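PDB 1W5R: arylamine n-acetyltransferase from Mycobacterium smegmatis, which catalyses transfer of an acetyl group, typically from acetyl-CoA, to arylamines, probably through a covalent acetyl-enzyme intermediate. Local coordinates for residues 121-133 with 137-149. The protein carries 1 engineered substitution. Numbering follows the deposited sequence.
Sequences PGADGRYLVDVGF and TLTSPIRLEAGPV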
loop_
_atom_site.group_PDB
_atom_site.type_symbol
_atom_site.label_atom_id
_atom_site.label_comp_id
_atom_site.label_asym_id
_atom_site.label_seq_id
_atom_site.Cartn_x
_atom_site.Cartn_y
_atom_site.Cartn_z
ATOM N N PRO A 121 13.604 24.929 31.623
ATOM C CA PRO A 121 14.000 25.824 32.726
ATOM C C PRO A 121 15.508 25.855 33.059
ATOM O O PRO A 121 16.023 26.906 33.445
ATOM C CB PRO A 121 13.190 25.299 33.922
ATOM C CG PRO A 121 12.186 24.301 33.355
ATOM C CD PRO A 121 12.283 24.323 31.865
ATOM N N GLY A 122 16.202 24.725 32.904
ATOM C CA GLY A 122 17.670 24.675 33.032
ATOM C C GLY A 122 18.352 24.843 31.684
ATOM O O GLY A 122 18.610 23.859 30.982
ATOM N N ALA A 123 18.663 26.094 31.347
ATOM C CA ALA A 123 19.009 26.525 29.981
ATOM C C ALA A 123 20.131 25.775 29.252
ATOM O O ALA A 123 21.267 26.256 29.177
ATOM C CB ALA A 123 19.287 28.040 29.963
ATOM N N ASP A 124 19.802 24.617 28.683
ATOM C CA ASP A 124 20.721 23.928 27.772
ATOM C C ASP A 124 20.400 24.281 26.314
ATOM O O ASP A 124 20.185 23.399 25.473
ATOM C CB ASP A 124 20.716 22.410 28.007
ATOM C CG ASP A 124 19.326 21.857 28.278
ATOM O OD1 ASP A 124 18.433 22.012 27.419
ATOM O OD2 ASP A 124 19.130 21.252 29.353
ATOM N N GLY A 125 20.372 25.583 26.025
ATOM C CA GLY A 125 19.994 26.064 24.697
ATOM C C GLY A 125 18.509 25.880 24.429
ATOM O O GLY A 125 17.704 25.782 25.362
ATOM N N ARG A 126 18.146 25.833 23.151
ATOM C CA ARG A 126 16.742 25.717 22.764
ATOM C C ARG A 126 16.529 24.553 21.812
ATOM O O ARG A 126 17.479 24.079 21.179
ATOM C CB ARG A 126 16.243 27.011 22.125
ATOM C CG ARG A 126 16.445 28.249 23.004
ATOM C CD ARG A 126 15.692 29.444 22.464
ATOM N NE ARG A 126 14.250 29.356 22.735
ATOM C CZ ARG A 126 13.653 29.802 23.843
ATOM N NH1 ARG A 126 14.371 30.358 24.817
ATOM N NH2 ARG A 126 12.343 29.678 23.997
ATOM N N TYR A 127 15.276 24.106 21.733
ATOM C CA TYR A 127 14.889 23.008 20.860
ATOM C C TYR A 127 13.845 23.451 19.854
ATOM O O TYR A 127 12.906 24.177 20.200
ATOM C CB TYR A 127 14.339 21.851 21.684
ATOM C CG TYR A 127 15.415 21.222 22.518
ATOM C CD1 TYR A 127 15.770 21.762 23.760
ATOM C CD2 TYR A 127 16.114 20.119 22.043
ATOM C CE1 TYR A 127 16.801 21.182 24.517
ATOM C CE2 TYR A 127 17.125 19.537 22.787
ATOM C CZ TYR A 127 17.465 20.066 24.011
ATOM O OH TYR A 127 18.483 19.462 24.716
ATOM N N LEU A 128 14.028 23.024 18.609
ATOM C CA LEU A 128 12.970 23.146 17.603
ATOM C C LEU A 128 11.935 22.059 17.825
ATOM O O LEU A 128 12.269 20.873 17.933
ATOM C CB LEU A 128 13.550 23.053 16.193
ATOM C CG LEU A 128 12.516 23.120 15.054
ATOM C CD1 LEU A 128 11.752 24.442 15.058
ATOM C CD2 LEU A 128 13.197 22.852 13.733
ATOM N N VAL A 129 10.672 22.470 17.907
ATOM C CA VAL A 129 9.566 21.531 18.065
ATOM C C VAL A 129 8.545 21.868 16.985
ATOM O O VAL A 129 8.153 23.025 16.830
ATOM C CB VAL A 129 8.937 21.627 19.478
ATOM C CG1 VAL A 129 7.717 20.743 19.574
ATOM C CG2 VAL A 129 9.983 21.215 20.534
ATOM N N ASP A 130 8.143 20.855 16.225
ATOM C CA ASP A 130 7.192 21.084 15.140
ATOM C C ASP A 130 6.382 19.823 14.959
ATOM O O ASP A 130 6.878 18.838 14.431
ATOM C CB ASP A 130 7.946 21.442 13.856
ATOM C CG ASP A 130 7.028 21.633 12.645
ATOM O OD1 ASP A 130 5.785 21.688 12.811
ATOM O OD2 ASP A 130 7.575 21.752 11.519
ATOM N N VAL A 131 5.149 19.851 15.442
ATOM C CA VAL A 131 4.241 18.718 15.278
ATOM C C VAL A 131 3.145 19.047 14.252
ATOM O O VAL A 131 2.143 18.331 14.150
ATOM C CB VAL A 131 3.632 18.254 16.624
ATOM C CG1 VAL A 131 4.742 17.769 17.578
ATOM C CG2 VAL A 131 2.805 19.379 17.269
ATOM N N GLY A 132 3.349 20.129 13.503
ATOM C CA GLY A 132 2.308 20.654 12.627
ATOM C C GLY A 132 2.582 20.681 11.138
ATOM O O GLY A 132 1.780 21.251 10.379
ATOM N N PHE A 133 3.685 20.069 10.698
ATOM C CA PHE A 133 4.069 20.157 9.278
ATOM C C PHE A 133 3.369 19.092 8.419
ATOM O O PHE A 133 3.466 19.132 7.191
ATOM C CB PHE A 133 5.590 20.034 9.127
ATOM C CG PHE A 133 6.097 20.388 7.752
ATOM C CD1 PHE A 133 5.938 21.681 7.236
ATOM C CD2 PHE A 133 6.747 19.429 6.974
ATOM C CE1 PHE A 133 6.407 22.003 5.950
ATOM C CE2 PHE A 133 7.233 19.753 5.699
ATOM C CZ PHE A 133 7.055 21.036 5.191
ATOM N N THR A 137 6.359 15.840 9.319
ATOM C CA THR A 137 6.673 16.652 10.505
ATOM C C THR A 137 7.725 15.981 11.386
ATOM O O THR A 137 7.827 14.735 11.426
ATOM C CB THR A 137 5.414 16.939 11.342
ATOM O OG1 THR A 137 5.610 18.150 12.092
ATOM C CG2 THR A 137 5.055 15.769 12.267
ATOM N N LEU A 138 8.499 16.800 12.093
ATOM C CA LEU A 138 9.445 16.280 13.089
ATOM C C LEU A 138 8.755 15.416 14.131
ATOM O O LEU A 138 7.701 15.780 14.645
ATOM C CB LEU A 138 10.150 17.417 13.814
ATOM C CG LEU A 138 11.427 17.983 13.192
ATOM C CD1 LEU A 138 11.844 19.264 13.888
ATOM C CD2 LEU A 138 12.568 16.974 13.267
ATOM N N THR A 139 9.371 14.268 14.432
ATOM C CA THR A 139 8.811 13.325 15.391
ATOM C C THR A 139 9.610 13.269 16.690
ATOM O O THR A 139 9.313 12.460 17.584
ATOM C CB THR A 139 8.704 11.924 14.776
ATOM O OG1 THR A 139 10.014 11.448 14.431
ATOM C CG2 THR A 139 7.778 11.959 13.529
ATOM N N SER A 140 10.595 14.158 16.788
ATOM C CA SER A 140 11.339 14.411 18.026
ATOM C C SER A 140 11.574 15.902 18.095
ATOM O O SER A 140 11.628 16.563 17.063
ATOM C CB SER A 140 12.733 13.754 17.981
ATOM O OG SER A 140 12.664 12.373 17.730
ATOM N N PRO A 141 11.792 16.438 19.310
ATOM C CA PRO A 141 12.401 17.752 19.382
ATOM C C PRO A 141 13.856 17.614 18.934
ATOM O O PRO A 141 14.469 16.561 19.171
ATOM C CB PRO A 141 12.348 18.085 20.879
ATOM C CG PRO A 141 12.311 16.785 21.565
ATOM C CD PRO A 141 11.572 15.842 20.645
ATOM N N ILE A 142 14.401 18.630 18.278
ATOM C CA ILE A 142 15.830 18.618 17.938
ATOM C C ILE A 142 16.466 19.883 18.467
ATOM O O ILE A 142 15.767 20.855 18.756
ATOM C CB ILE A 142 16.109 18.437 16.411
ATOM C CG1 ILE A 142 15.636 19.659 15.604
ATOM C CG2 ILE A 142 15.493 17.133 15.893
ATOM C CD1 ILE A 142 16.029 19.629 14.134
ATOM N N ARG A 143 17.783 19.873 18.630
ATOM C CA ARG A 143 18.470 21.073 19.101
ATOM C C ARG A 143 18.372 22.155 18.045
ATOM O O ARG A 143 18.637 21.912 16.880
ATOM C CB ARG A 143 19.931 20.785 19.466
ATOM C CG ARG A 143 20.105 19.723 20.540
ATOM C CD ARG A 143 21.526 19.688 21.090
ATOM N NE ARG A 143 22.510 19.707 20.007
ATOM C CZ ARG A 143 22.843 18.650 19.269
ATOM N NH1 ARG A 143 22.268 17.473 19.482
ATOM N NH2 ARG A 143 23.749 18.769 18.307
ATOM N N LEU A 144 17.972 23.356 18.422
ATOM C CA LEU A 144 17.902 24.475 17.479
ATOM C C LEU A 144 19.342 25.002 17.348
ATOM O O LEU A 144 19.761 25.986 17.970
ATOM C CB LEU A 144 16.905 25.547 17.978
ATOM C CG LEU A 144 16.457 26.612 16.969
ATOM C CD1 LEU A 144 16.871 26.222 15.548
ATOM C CD2 LEU A 144 14.949 26.808 17.029
ATOM N N GLU A 145 20.077 24.284 16.556
ATOM C CA GLU A 145 21.487 24.472 16.353
ATOM C C GLU A 145 21.828 24.108 14.916
ATOM O O GLU A 145 21.591 22.975 14.482
ATOM C CB GLU A 145 22.251 23.606 17.350
ATOM C CG GLU A 145 23.762 23.725 17.314
ATOM C CD GLU A 145 24.485 22.535 17.946
ATOM O OE1 GLU A 145 25.701 22.381 17.673
ATOM O OE2 GLU A 145 23.842 21.785 18.705
ATOM N N ALA A 146 22.362 25.067 14.174
ATOM C CA ALA A 146 22.721 24.806 12.799
ATOM C C ALA A 146 23.997 24.012 12.689
ATOM O O ALA A 146 24.952 24.225 13.434
ATOM C CB ALA A 146 22.851 26.122 12.018
ATOM N N GLY A 147 24.021 23.081 11.737
ATOM C CA GLY A 147 25.228 22.315 11.428
ATOM C C GLY A 147 25.074 20.803 11.479
ATOM O O GLY A 147 25.155 20.135 10.442
ATOM N N PRO A 148 24.873 20.245 12.686
ATOM C CA PRO A 148 24.886 18.781 12.793
ATOM C C PRO A 148 23.650 18.083 12.237
ATOM O O PRO A 148 22.523 18.591 12.329
ATOM C CB PRO A 148 24.959 18.523 14.305
ATOM C CG PRO A 148 25.171 19.857 14.961
ATOM C CD PRO A 148 24.680 20.891 13.998
ATOM N N VAL A 149 23.871 16.908 11.668
ATOM C CA VAL A 149 22.793 15.982 11.380
ATOM C C VAL A 149 22.309 15.424 12.706
ATOM O O VAL A 149 23.116 14.982 13.542
ATOM C CB VAL A 149 23.267 14.839 10.478
ATOM C CG1 VAL A 149 22.219 13.736 10.415
ATOM C CG2 VAL A 149 23.586 15.355 9.090
HETATM O O HOH W 1 20.110 26.350 21.121
HETATM O O HOH W 2 8.853 19.391 10.866
HETATM O O HOH W 3 8.901 18.119 16.850
#
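T137 and D130 show how one hydroxyl can close a turn beside the probable aspartate of a catalytic triad. With OG1 swung opposite its own backbone N (chi1 -155°), T137 donates to D130 O at 2.7 Å from well above the carbonyl plane. The same OG1 accepts from F133 N, 3.1 Å away in a fairly straight bond (161°), so the oxygen donates once and accepts once, bridging D130 O and F133 N across the bend. D130 fixes its own end of the bend through an Asx turn, G132 N to D130 OD1 at 3.0 Å, while a water donates to OD2 and accepts from L138 N.

Further along, strand 142-143 pairs antiparallel with 127-129 and forms the edge of the sheet. L128 and I142 exchange backbone bonds, L128 N to I142 O (2.8 Å) and I142 N to L128 O (3.1 Å). L128 lies across L138 at about a right angle, L128 CD2 meeting L138 CD1 at 3.8 Å, whereas the V129 and P141 side chains lie side by side, pointing the same way, V129 CG2 against P141 CB. Y127 CE2 meets the aliphatic R143 CG at 3.7 Å; the guanidinium, turned 87° to the ring, instead grips E145 OE2 side-on.

Consistent with the family's triad, D130 OD2 also bonds H113 NE2, and N77 holds OD1. T137 thus ties down the backbone, while G132, N77, H113 and the water probably restrict the carboxylate's rotation.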